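Local coordinates for protein CBIX (PDB 4CCS) that probably catalyses the last step of siroheme biosynthesis, insertion of ferrous iron into sirohydrochlorin, as a class II chelatase of denitrifying bacteria, at residues A194-Q198 / A199-G203; A161-I164 / A165-A168. All coordinates share one frame; numbering follows the deposited sequence.

Interaction 1 of 2, residues A194-Q198 / A199-G203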
# COMPACT_ATOMS: atom_id res chain seq x y z
N ALA A 194 10.97 -0.49 -15.66
CA ALA A 194 12.39 -0.48 -16.01
C ALA A 194 13.16 -1.62 -15.32
O ALA A 194 14.01 -2.25 -15.94
CB ALA A 194 13.02 0.87 -15.66
N ALA A 195 12.85 -1.87 -14.03
CA ALA A 195 13.49 -2.92 -13.22
C ALA A 195 13.10 -4.30 -13.74
O ALA A 195 13.94 -5.18 -13.86
CB ALA A 195 13.07 -2.77 -11.76
N LEU A 196 11.82 -4.48 -14.08
CA LEU A 196 11.33 -5.76 -14.61
C LEU A 196 11.83 -5.99 -16.02
O LEU A 196 12.05 -7.14 -16.39
CB LEU A 196 9.79 -5.86 -14.52
CG LEU A 196 9.22 -5.90 -13.10
CD1 LEU A 196 7.73 -5.67 -13.11
CD2 LEU A 196 9.54 -7.21 -12.40
N SER A 197 12.06 -4.91 -16.80
CA SER A 197 12.61 -5.02 -18.16
C SER A 197 14.07 -5.50 -18.06
O SER A 197 14.45 -6.42 -18.79
CB SER A 197 12.54 -3.68 -18.89
OG SER A 197 13.24 -3.75 -20.12
N GLN A 198 14.88 -4.88 -17.16
CA GLN A 198 16.28 -5.28 -16.93
C GLN A 198 16.35 -6.75 -16.51
O GLN A 198 17.26 -7.46 -16.94
CB GLN A 198 16.94 -4.41 -15.85
CG GLN A 198 17.67 -3.19 -16.41
CD GLN A 198 17.62 -1.99 -15.48
OE1 GLN A 198 17.92 -2.09 -14.28
NE2 GLN A 198 17.26 -0.82 -16.01
N ALA A 199 15.37 -7.22 -15.71
CA ALA A 199 15.33 -8.62 -15.26
C ALA A 199 14.97 -9.60 -16.36
O ALA A 199 15.24 -10.79 -16.23
CB ALA A 199 14.34 -8.77 -14.10
N GLY A 200 14.31 -9.12 -17.43
CA GLY A 200 13.82 -9.96 -18.52
C GLY A 200 12.54 -10.66 -18.07
O GLY A 200 12.27 -11.78 -18.51
N PHE A 201 11.76 -10.01 -17.17
CA PHE A 201 10.52 -10.58 -16.66
C PHE A 201 9.51 -10.80 -17.79
O PHE A 201 9.22 -9.87 -18.54
CB PHE A 201 9.94 -9.72 -15.53
CG PHE A 201 8.74 -10.33 -14.84
CD1 PHE A 201 8.87 -11.49 -14.07
CD2 PHE A 201 7.48 -9.76 -14.96
CE1 PHE A 201 7.75 -12.06 -13.44
CE2 PHE A 201 6.36 -10.32 -14.32
CZ PHE A 201 6.51 -11.47 -13.57
N GLN A 202 9.02 -12.03 -17.94
CA GLN A 202 8.09 -12.42 -19.01
C GLN A 202 6.65 -12.55 -18.56
O GLN A 202 5.76 -12.76 -19.40
CB GLN A 202 8.51 -13.79 -19.59
CG GLN A 202 9.95 -13.91 -20.06
CD GLN A 202 10.30 -15.34 -20.39
OE1 GLN A 202 9.77 -15.92 -21.35
NE2 GLN A 202 11.18 -15.97 -19.61
N GLY A 203 6.40 -12.48 -17.25
CA GLY A 203 5.05 -12.69 -16.72
C GLY A 203 4.16 -11.45 -16.74
O GLY A 203 4.48 -10.43 -17.36
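Leu196 and Phe201 lie side by side and point the same way at the C-terminal end of helix 192-199, where the chain leaves the last turn through a Schellman motif. Leu196 CB and Phe201 CB are 4.0 Å apart, the apolar contact between residues that flank the helix end in this motif. Phe201 sets its CG opposite the backbone N (chi1 -173°), which carries the ring past Leu196; CD2 of Leu196 meets its inner part obliquely, 4.0 Å from Phe201 CG. The Phe201 side chain also touches Leu171, Ala175 and Cys177, so it joins the helix end to strand 175-179.

The backbone turn fixes this alignment. Phe201 N reaches back to Leu196 O at 3.0 Å in a nearly straight bond, the 6→1 link of the Schellman motif. Gly200, with phi 78°, swings the chain out of the helix; its N bonds to Ser197 O at 3.0 Å from well above the carbonyl plane, and only weakly to Leu196 O. An i to i+4 bond runs from Ala199 N to Ala195 O. Ala199 CB lies 3.6 Å from Leu196 O. Gln198 O, at the end of the helix, accepts a hydrogen bond from NH2 of Arg169. On the other side of the ring plane from Leu196 CD2, the backbone N of Gly203 sits over the centre of the Phe201 ring, 3.6 Å above its plane.

Interaction 2 of 2, residues A161-I164 / A165-A168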
# COMPACT_ATOMS: atom_id res chain seq x y z
N ALA A 161 18.22 -5.60 -0.77
CA ALA A 161 18.34 -6.92 -1.36
C ALA A 161 17.24 -7.82 -0.73
O ALA A 161 16.94 -7.64 0.45
CB ALA A 161 19.72 -7.51 -1.09
N PRO A 162 16.64 -8.75 -1.50
CA PRO A 162 16.89 -9.04 -2.92
C PRO A 162 16.30 -7.93 -3.79
O PRO A 162 15.12 -7.59 -3.64
CB PRO A 162 16.23 -10.41 -3.12
CG PRO A 162 15.13 -10.47 -2.09
CD PRO A 162 15.66 -9.69 -0.91
N PHE A 163 17.15 -7.34 -4.68
CA PHE A 163 16.77 -6.28 -5.61
C PHE A 163 15.80 -6.85 -6.64
O PHE A 163 16.00 -7.96 -7.11
CB PHE A 163 18.04 -5.74 -6.30
CG PHE A 163 17.89 -4.49 -7.13
CD1 PHE A 163 16.91 -3.56 -6.84
CD2 PHE A 163 18.78 -4.21 -8.15
CE1 PHE A 163 16.77 -2.41 -7.60
CE2 PHE A 163 18.66 -3.04 -8.89
CZ PHE A 163 17.65 -2.16 -8.61
N ILE A 164 14.76 -6.09 -7.00
CA ILE A 164 13.75 -6.53 -7.97
C ILE A 164 14.38 -6.96 -9.32
O ILE A 164 13.94 -7.97 -9.87
CB ILE A 164 12.61 -5.47 -8.09
CG1 ILE A 164 11.45 -5.99 -8.96
CG2 ILE A 164 13.09 -4.09 -8.52
CD1 ILE A 164 10.63 -7.06 -8.27
N ALA A 165 15.44 -6.27 -9.81
CA ALA A 165 16.13 -6.66 -11.06
C ALA A 165 16.74 -8.08 -10.97
O ALA A 165 16.90 -8.73 -12.00
CB ALA A 165 17.21 -5.65 -11.40
N ASP A 166 17.08 -8.54 -9.76
CA ASP A 166 17.62 -9.88 -9.51
C ASP A 166 16.50 -10.90 -9.24
O ASP A 166 16.53 -12.00 -9.79
CB ASP A 166 18.60 -9.85 -8.32
CG ASP A 166 19.87 -9.06 -8.60
OD1 ASP A 166 20.35 -9.12 -9.75
OD2 ASP A 166 20.36 -8.38 -7.68
N ALA A 167 15.54 -10.53 -8.37
CA ALA A 167 14.42 -11.38 -7.93
C ALA A 167 13.48 -11.78 -9.06
O ALA A 167 12.94 -12.90 -9.04
CB ALA A 167 13.64 -10.68 -6.83
N ALA A 168 13.30 -10.90 -10.07
CA ALA A 168 12.44 -11.19 -11.22
C ALA A 168 13.17 -11.92 -12.35
O ALA A 168 12.53 -12.29 -13.32
CB ALA A 168 11.84 -9.89 -11.75
O HOH W 1 19.75 -8.64 -5.04
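The Phe163 ring has the first turn of the helix, at Ala165, over one face and a carboxylate at its edge; these ring contacts hold for one of two modelled conformers. Ala165 N lies above that face, offset toward the rim, and Ala165 CB makes an off-centre CH-pi contact 4.3 Å from the ring centroid, nearest to the CD2 and CE2 side. Near the ring plane stands OD2 of Asp166, which also comes within 3.8 Å of Phe163 CB. Having CG anti to the backbone N (chi1 -171°) brings the ring face to Ala165.

Phe163 occupies the N-cap position of the short helix 164-167, which follows a loop with a cis peptide bond before Pro162. Its carbonyl opens the helical bonding: Phe163 O takes Ala167 N at 2.9 Å, almost straight at 169°, and also Asp166 N, which approaches from above the carbonyl plane at a more bent angle. Asp166 folds back toward the cap, its CG lying opposite its own carbonyl carbon (chi1 -67°). One water then joins the two residues, accepting from Phe163 N and donating to Asp166 OD2 at 2.7 Å, so the carboxylate reaches the N-cap amide through solvent. The other oxygen, OD1, makes a long, weak ion pair with Arg169.

The Ile164 side chain packs on Leu123 and Ala125 of strand 121-126 and on helix 192-199, while its carbonyl oxygen accepts from Ala168 N at 3.0 Å. The Ala168 methyl packs back against that same oxygen, CB to Ile164 O being 3.4 Å.

In the fold
Interactions 1 and 2 sit at opposite kinds of helix end: 194-203 closes helix 192-199, whereas 161-168 opens helix 164-167. Each is partly buried: Leu196, Ala199, Ile164, Ala165 and Ala168 are buried, while Ser197, Gln198, Phe163 and Asp166 are exposed. Interaction 1 relies on backbone bonds and a Leu-Phe pair whose phenylalanine touches strand 175-179; interaction 2 adds a water and a carboxylate at its surface and sends its isoleucine toward strand 121-126, next to 175-179 in the same parallel sheet. The two meet through alanine methyls and the Ile164 branch, Ala195 CB lying 3.5 Å from Ile164 CG2 and Ala199 CB 3.6 Å from Ala168 CB. Arg169 links them, bonding to Gln198 O and pairing weakly with Asp166.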